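Local structure of biphenyl-2,3-diol 1,2-dioxygenase III-related protein (Vibrio cholerae, 3EY8) at residues B[23-28]-B[44-49]; B[112-117]-B[126-131]. The protein is of unknown function but belongs to the glyoxalase/dioxygenase superfamily, binds a metal ion and probably shares the metal-dependent chemistry of its relatives. The protein carries 9 engineered substitutions. One frame throughout, in Å; residues are numbered along the deposited sequence.

Both interactions are buried, but one lays a helix on a four-stranded sheet and the other pairs two strands within a second such sheet. In interaction 1, helix 21-32 lies on strand 43-48, and the meeting is wholly apolar: methyl groups and the base of one tyrosine. Interaction 2 pairs neighbouring strands 110-118 and 124-129; backbone hydrogen bonds and a chain of side-chain hydroxyls ending on the metal-site residue Glu-126 bind them, with aromatic contacts besides. The two sheets share the strand order 1-4-3-2, as expected of the paired modules of this superfamily. The centres of the two interactions are about 19 Å apart, yet Phe-27 CZ of the helix lies 3.9 Å from Phe-117 CE2.

Interaction 1: residues B[23-28]-B[44-49]; sequences TTTKFY and IALEFG. Engineered in segment 23-28: Lys-26 (natural residue Asn).
Leu-46 does most of the work here, reaching from strand 43-48 up to helix 21-32, whose short segment runs nearly parallel to that of the strand, 10° between their directions and 9.6 Å between their axes. All the side-chain contacts are apolar. With CG anti to its carbonyl carbon, Leu-46 sends both methyls to the base of Tyr-28: CD1 lies 3.5 Å from Tyr-28 CB and CD2 3.8 Å from the same atom, the two side chains crossing at about a right angle. CD1 also touches the near end of the ring, obliquely, 3.6 Å from CG of Tyr-28. One turn earlier, Thr-25 CG2 meets Ile-44 CG2 methyl to methyl at 3.8 Å, again crosswise.

The polar groups turn elsewhere. Thr-25 takes the crowded position for OG1 (chi1 58°), where it bonds Pro-22 O within the helix, so that its methyl is left to face the strand. The Tyr-28 ring leads away from the strand. Helix on sheet is thus joined through hydrocarbon alone, a methyl-lined seam in one module of the vicinal-oxygen-chelate fold, with the hydroxyls of Thr-25 and Tyr-28 bonded elsewhere, to Pro-22 O and to Asp-119.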
loop_
_atom_site.group_PDB
_atom_site.type_symbol
_atom_site.label_atom_id
_atom_site.label_comp_id
_atom_site.label_asym_id
_atom_site.label_seq_id
_atom_site.Cartn_x
_atom_site.Cartn_y
_atom_site.Cartn_z
ATOM N N THR B 23 -8.641 15.223 10.395
ATOM C CA THR B 23 -7.772 14.698 11.441
ATOM C C THR B 23 -6.605 13.944 10.807
ATOM O O THR B 23 -5.431 14.120 11.173
ATOM C CB THR B 23 -8.554 13.770 12.375
ATOM O OG1 THR B 23 -9.553 14.538 13.068
ATOM C CG2 THR B 23 -7.628 13.102 13.380
ATOM N N THR B 24 -6.933 13.121 9.821
ATOM C CA THR B 24 -5.920 12.355 9.105
ATOM C C THR B 24 -4.930 13.235 8.321
ATOM O O THR B 24 -3.722 13.032 8.402
ATOM C CB THR B 24 -6.591 11.350 8.179
ATOM O OG1 THR B 24 -7.334 10.412 8.972
ATOM C CG2 THR B 24 -5.554 10.594 7.347
ATOM N N THR B 25 -5.427 14.216 7.573
ATOM C CA THR B 25 -4.519 15.056 6.796
ATOM C C THR B 25 -3.599 15.870 7.712
ATOM O O THR B 25 -2.391 15.967 7.461
ATOM C CB THR B 25 -5.260 15.942 5.767
ATOM O OG1 THR B 25 -6.207 16.772 6.442
ATOM C CG2 THR B 25 -5.999 15.075 4.747
ATOM N N LYS B 26 -4.154 16.424 8.790
ATOM C CA LYS B 26 -3.332 17.154 9.752
ATOM C C LYS B 26 -2.211 16.266 10.283
ATOM O O LYS B 26 -1.059 16.687 10.373
ATOM C CB LYS B 26 -4.175 17.674 10.918
ATOM C CG LYS B 26 -5.089 18.839 10.579
ATOM C CD LYS B 26 -5.739 19.385 11.844
ATOM C CE LYS B 26 -6.751 20.479 11.537
ATOM N NZ LYS B 26 -8.002 19.947 10.932
ATOM N N PHE B 27 -2.558 15.034 10.633
ATOM C CA PHE B 27 -1.577 14.088 11.155
ATOM C C PHE B 27 -0.457 13.783 10.161
ATOM O O PHE B 27 0.725 13.923 10.482
ATOM C CB PHE B 27 -2.269 12.794 11.588
ATOM C CG PHE B 27 -1.332 11.771 12.168
ATOM C CD1 PHE B 27 -0.689 10.859 11.347
ATOM C CD2 PHE B 27 -1.096 11.726 13.538
ATOM C CE1 PHE B 27 0.178 9.909 11.879
ATOM C CE2 PHE B 27 -0.239 10.787 14.072
ATOM C CZ PHE B 27 0.396 9.875 13.245
ATOM N N TYR B 28 -0.818 13.354 8.960
ATOM C CA TYR B 28 0.196 12.973 7.980
ATOM C C TYR B 28 1.065 14.151 7.525
ATOM O O TYR B 28 2.246 13.972 7.221
ATOM C CB TYR B 28 -0.430 12.232 6.796
ATOM C CG TYR B 28 -0.718 10.786 7.128
ATOM C CD1 TYR B 28 -1.931 10.410 7.694
ATOM C CD2 TYR B 28 0.241 9.807 6.919
ATOM C CE1 TYR B 28 -2.194 9.084 8.011
ATOM C CE2 TYR B 28 -0.006 8.483 7.242
ATOM C CZ TYR B 28 -1.225 8.131 7.786
ATOM O OH TYR B 28 -1.464 6.818 8.100
ATOM N N ILE B 44 -9.722 13.791 -1.761
ATOM C CA ILE B 44 -8.570 14.181 -0.955
ATOM C C ILE B 44 -7.475 13.119 -1.030
ATOM O O ILE B 44 -7.756 11.916 -1.013
ATOM C CB ILE B 44 -8.959 14.370 0.520
ATOM C CG1 ILE B 44 -10.092 15.396 0.663
ATOM C CG2 ILE B 44 -7.741 14.775 1.349
ATOM C CD1 ILE B 44 -9.684 16.833 0.372
ATOM N N ALA B 45 -6.226 13.560 -1.112
ATOM C CA ALA B 45 -5.102 12.632 -1.133
ATOM C C ALA B 45 -3.896 13.190 -0.386
ATOM O O ALA B 45 -3.797 14.394 -0.145
ATOM C CB ALA B 45 -4.725 12.288 -2.557
ATOM N N LEU B 46 -2.988 12.293 -0.020
ATOM C CA LEU B 46 -1.706 12.657 0.576
ATOM C C LEU B 46 -0.565 12.268 -0.360
ATOM O O LEU B 46 -0.420 11.095 -0.713
ATOM C CB LEU B 46 -1.532 11.934 1.909
ATOM C CG LEU B 46 -2.434 12.424 3.041
ATOM C CD1 LEU B 46 -2.565 11.361 4.124
ATOM C CD2 LEU B 46 -1.902 13.717 3.616
ATOM N N GLU B 47 0.251 13.244 -0.751
ATOM C CA GLU B 47 1.346 12.994 -1.695
ATOM C C GLU B 47 2.698 12.854 -1.006
ATOM O O GLU B 47 3.010 13.578 -0.057
ATOM C CB GLU B 47 1.433 14.111 -2.750
ATOM C CG GLU B 47 0.207 14.244 -3.633
ATOM C CD GLU B 47 0.314 15.386 -4.641
ATOM O OE1 GLU B 47 1.286 16.178 -4.575
ATOM O OE2 GLU B 47 -0.588 15.491 -5.493
ATOM N N PHE B 48 3.505 11.925 -1.499
ATOM C CA PHE B 48 4.871 11.742 -1.024
ATOM C C PHE B 48 5.663 11.156 -2.178
ATOM O O PHE B 48 5.177 10.261 -2.861
ATOM C CB PHE B 48 4.909 10.810 0.193
ATOM C CG PHE B 48 4.214 9.491 -0.026
ATOM C CD1 PHE B 48 2.843 9.376 0.147
ATOM C CD2 PHE B 48 4.935 8.363 -0.389
ATOM C CE1 PHE B 48 2.200 8.169 -0.056
ATOM C CE2 PHE B 48 4.294 7.144 -0.598
ATOM C CZ PHE B 48 2.927 7.052 -0.429
ATOM N N GLY B 49 6.872 11.658 -2.415
ATOM C CA GLY B 49 7.628 11.234 -3.576
ATOM C C GLY B 49 6.758 11.347 -4.810
ATOM O O GLY B 49 6.154 12.391 -5.052
#

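Interaction 2: residues B[112-117]-B[126-131]; sequences ITSFYF and EVSTYS
Glu-126 carries its CG anti to the backbone N (chi1 -177°) and stays extended beyond it, so the carboxylate lies alongside the ring of Tyr-116, the two planes 21° apart. Ser-114 and Ser-128 both hold OG anti to the carbonyl carbon, which brings their hydroxyls together on the same face of the sheet. Ser-128 OG donates to Ser-114 OG at 2.7 Å, and Ser-114 OG in turn donates to Glu-126 OE2, also at 2.7 Å, on the anti lone pair. This chain of hydrogen bonds helps to hold the carboxylate in place and would be expected to stabilise its negative charge. Glu-126 binds calcium in a structure of this protein, though no ion is bound to this chain here; Ser-114 would then be a second-shell residue.

The backbones pair antiparallel. Phe-115 and Val-127 form a hydrogen-bonded pair: Phe-115 N bonds Val-127 O at 2.9 Å, 162° at the hydrogen, and Val-127 N answers to Phe-115 O. Thr-113 and Thr-129 repeat the pattern. On their face Val-127 sits over the Phe-115 ring in a CH-pi contact, CB 4.0 Å from the centroid, while its CG2 touches Phe-117 CE1 at 3.7 Å. At the far end Ile-112 CG2 presses onto a face of Tyr-130, 3.4 Å from the ring centroid, and Thr-129 OG1 accepts from Ser-131 N to close an ST turn.

The Phe-115 side of this hairpin is covered by helix 84-93, through Leu-84, Met-88 and Val-91. On the Glu-126 side, Arg-105 of strand 103-107 bonds Tyr-116 OH, and His-13 of the second subunit, likewise a calcium-site residue, makes a weak hydrogen bond to Glu-126 OE1. Strand 75-79 flanks the hairpin beyond 124-129, with Cys-77 against both Glu-126 and Ser-128.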
loop_
_atom_site.group_PDB
_atom_site.type_symbol
_atom_site.label_atom_id
_atom_site.label_comp_id
_atom_site.label_asym_id
_atom_site.label_seq_id
_atom_site.Cartn_x
_atom_site.Cartn_y
_atom_site.Cartn_z
ATOM N N ILE B 112 16.628 -3.114 6.458
ATOM C CA ILE B 112 16.262 -1.762 6.848
ATOM C C ILE B 112 16.237 -1.665 8.361
ATOM O O ILE B 112 16.238 -2.679 9.059
ATOM C CB ILE B 112 14.874 -1.361 6.316
ATOM C CG1 ILE B 112 13.802 -2.287 6.892
ATOM C CG2 ILE B 112 14.864 -1.357 4.790
ATOM C CD1 ILE B 112 12.382 -1.974 6.412
ATOM N N THR B 113 16.225 -0.436 8.861
ATOM C CA THR B 113 15.996 -0.182 10.272
ATOM C C THR B 113 14.693 0.606 10.413
ATOM O O THR B 113 14.476 1.574 9.679
ATOM C CB THR B 113 17.165 0.599 10.883
ATOM O OG1 THR B 113 18.389 -0.108 10.621
ATOM C CG2 THR B 113 16.984 0.748 12.378
ATOM N N SER B 114 13.830 0.188 11.343
ATOM C CA SER B 114 12.460 0.701 11.411
ATOM C C SER B 114 12.088 1.222 12.799
ATOM O O SER B 114 12.663 0.803 13.802
ATOM C CB SER B 114 11.461 -0.413 11.040
ATOM O OG SER B 114 11.642 -0.888 9.721
ATOM N N PHE B 115 11.115 2.131 12.844
ATOM C CA PHE B 115 10.379 2.408 14.074
ATOM C C PHE B 115 8.884 2.466 13.754
ATOM O O PHE B 115 8.510 2.596 12.591
ATOM C CB PHE B 115 10.893 3.653 14.824
ATOM C CG PHE B 115 10.618 4.976 14.140
ATOM C CD1 PHE B 115 9.524 5.752 14.505
ATOM C CD2 PHE B 115 11.488 5.475 13.180
ATOM C CE1 PHE B 115 9.289 6.985 13.905
ATOM C CE2 PHE B 115 11.255 6.704 12.578
ATOM C CZ PHE B 115 10.154 7.458 12.944
ATOM N N TYR B 116 8.041 2.335 14.774
ATOM C CA TYR B 116 6.609 2.136 14.568
ATOM C C TYR B 116 5.763 3.076 15.410
ATOM O O TYR B 116 6.109 3.398 16.543
ATOM C CB TYR B 116 6.204 0.711 14.964
ATOM C CG TYR B 116 6.828 -0.402 14.160
ATOM C CD1 TYR B 116 8.084 -0.890 14.484
ATOM C CD2 TYR B 116 6.149 -0.985 13.101
ATOM C CE1 TYR B 116 8.655 -1.913 13.767
ATOM C CE2 TYR B 116 6.714 -2.009 12.372
ATOM C CZ TYR B 116 7.970 -2.468 12.715
ATOM O OH TYR B 116 8.548 -3.495 12.006
ATOM N N PHE B 117 4.633 3.491 14.858
ATOM C CA PHE B 117 3.625 4.204 15.629
ATOM C C PHE B 117 2.298 4.042 14.906
ATOM O O PHE B 117 2.256 3.482 13.813
ATOM C CB PHE B 117 3.989 5.686 15.765
ATOM C CG PHE B 117 4.250 6.369 14.456
ATOM C CD1 PHE B 117 5.523 6.380 13.916
ATOM C CD2 PHE B 117 3.227 6.994 13.762
ATOM C CE1 PHE B 117 5.770 7.003 12.701
ATOM C CE2 PHE B 117 3.468 7.623 12.542
ATOM C CZ PHE B 117 4.742 7.624 12.016
ATOM N N GLU B 126 5.147 2.186 9.812
ATOM C CA GLU B 126 6.529 1.795 10.001
ATOM C C GLU B 126 7.364 2.760 9.177
ATOM O O GLU B 126 7.207 2.837 7.962
ATOM C CB GLU B 126 6.721 0.356 9.498
ATOM C CG GLU B 126 8.120 -0.216 9.694
ATOM C CD GLU B 126 8.255 -1.606 9.096
ATOM O OE1 GLU B 126 7.269 -2.107 8.509
ATOM O OE2 GLU B 126 9.349 -2.194 9.209
ATOM N N VAL B 127 8.223 3.525 9.844
ATOM C CA VAL B 127 9.109 4.448 9.153
ATOM C C VAL B 127 10.514 3.876 9.196
ATOM O O VAL B 127 10.991 3.463 10.258
ATOM C CB VAL B 127 9.070 5.838 9.800
ATOM C CG1 VAL B 127 10.146 6.742 9.203
ATOM C CG2 VAL B 127 7.681 6.446 9.619
ATOM N N SER B 128 11.168 3.831 8.040
ATOM C CA SER B 128 12.395 3.045 7.910
ATOM C C SER B 128 13.472 3.711 7.071
ATOM O O SER B 128 13.204 4.625 6.288
ATOM C CB SER B 128 12.076 1.675 7.310
ATOM O OG SER B 128 10.994 1.055 7.990
ATOM N N THR B 129 14.698 3.230 7.242
ATOM C CA THR B 129 15.830 3.710 6.456
ATOM C C THR B 129 16.609 2.527 5.899
ATOM O O THR B 129 16.646 1.460 6.513
ATOM C CB THR B 129 16.782 4.567 7.309
ATOM O OG1 THR B 129 17.863 5.034 6.493
ATOM C CG2 THR B 129 17.354 3.758 8.460
ATOM N N TYR B 130 17.231 2.716 4.738
ATOM C CA TYR B 130 18.158 1.719 4.204
ATOM C C TYR B 130 19.603 1.952 4.672
ATOM O O TYR B 130 20.493 1.158 4.369
ATOM C CB TYR B 130 18.067 1.636 2.671
ATOM C CG TYR B 130 16.963 0.710 2.210
ATOM C CD1 TYR B 130 17.158 -0.662 2.177
ATOM C CD2 TYR B 130 15.717 1.204 1.849
ATOM C CE1 TYR B 130 16.155 -1.520 1.780
ATOM C CE2 TYR B 130 14.699 0.349 1.445
ATOM C CZ TYR B 130 14.928 -1.013 1.418
ATOM O OH TYR B 130 13.935 -1.880 1.024
ATOM N N SER B 131 19.826 3.029 5.419
ATOM C CA SER B 131 21.152 3.321 5.961
ATOM C C SER B 131 21.605 2.273 6.974
ATOM O O SER B 131 20.929 2.031 7.971
ATOM C CB SER B 131 21.176 4.704 6.612
ATOM O OG SER B 131 20.991 5.720 5.642
HETATM O O HOH W 1 19.845 -0.600 7.631
#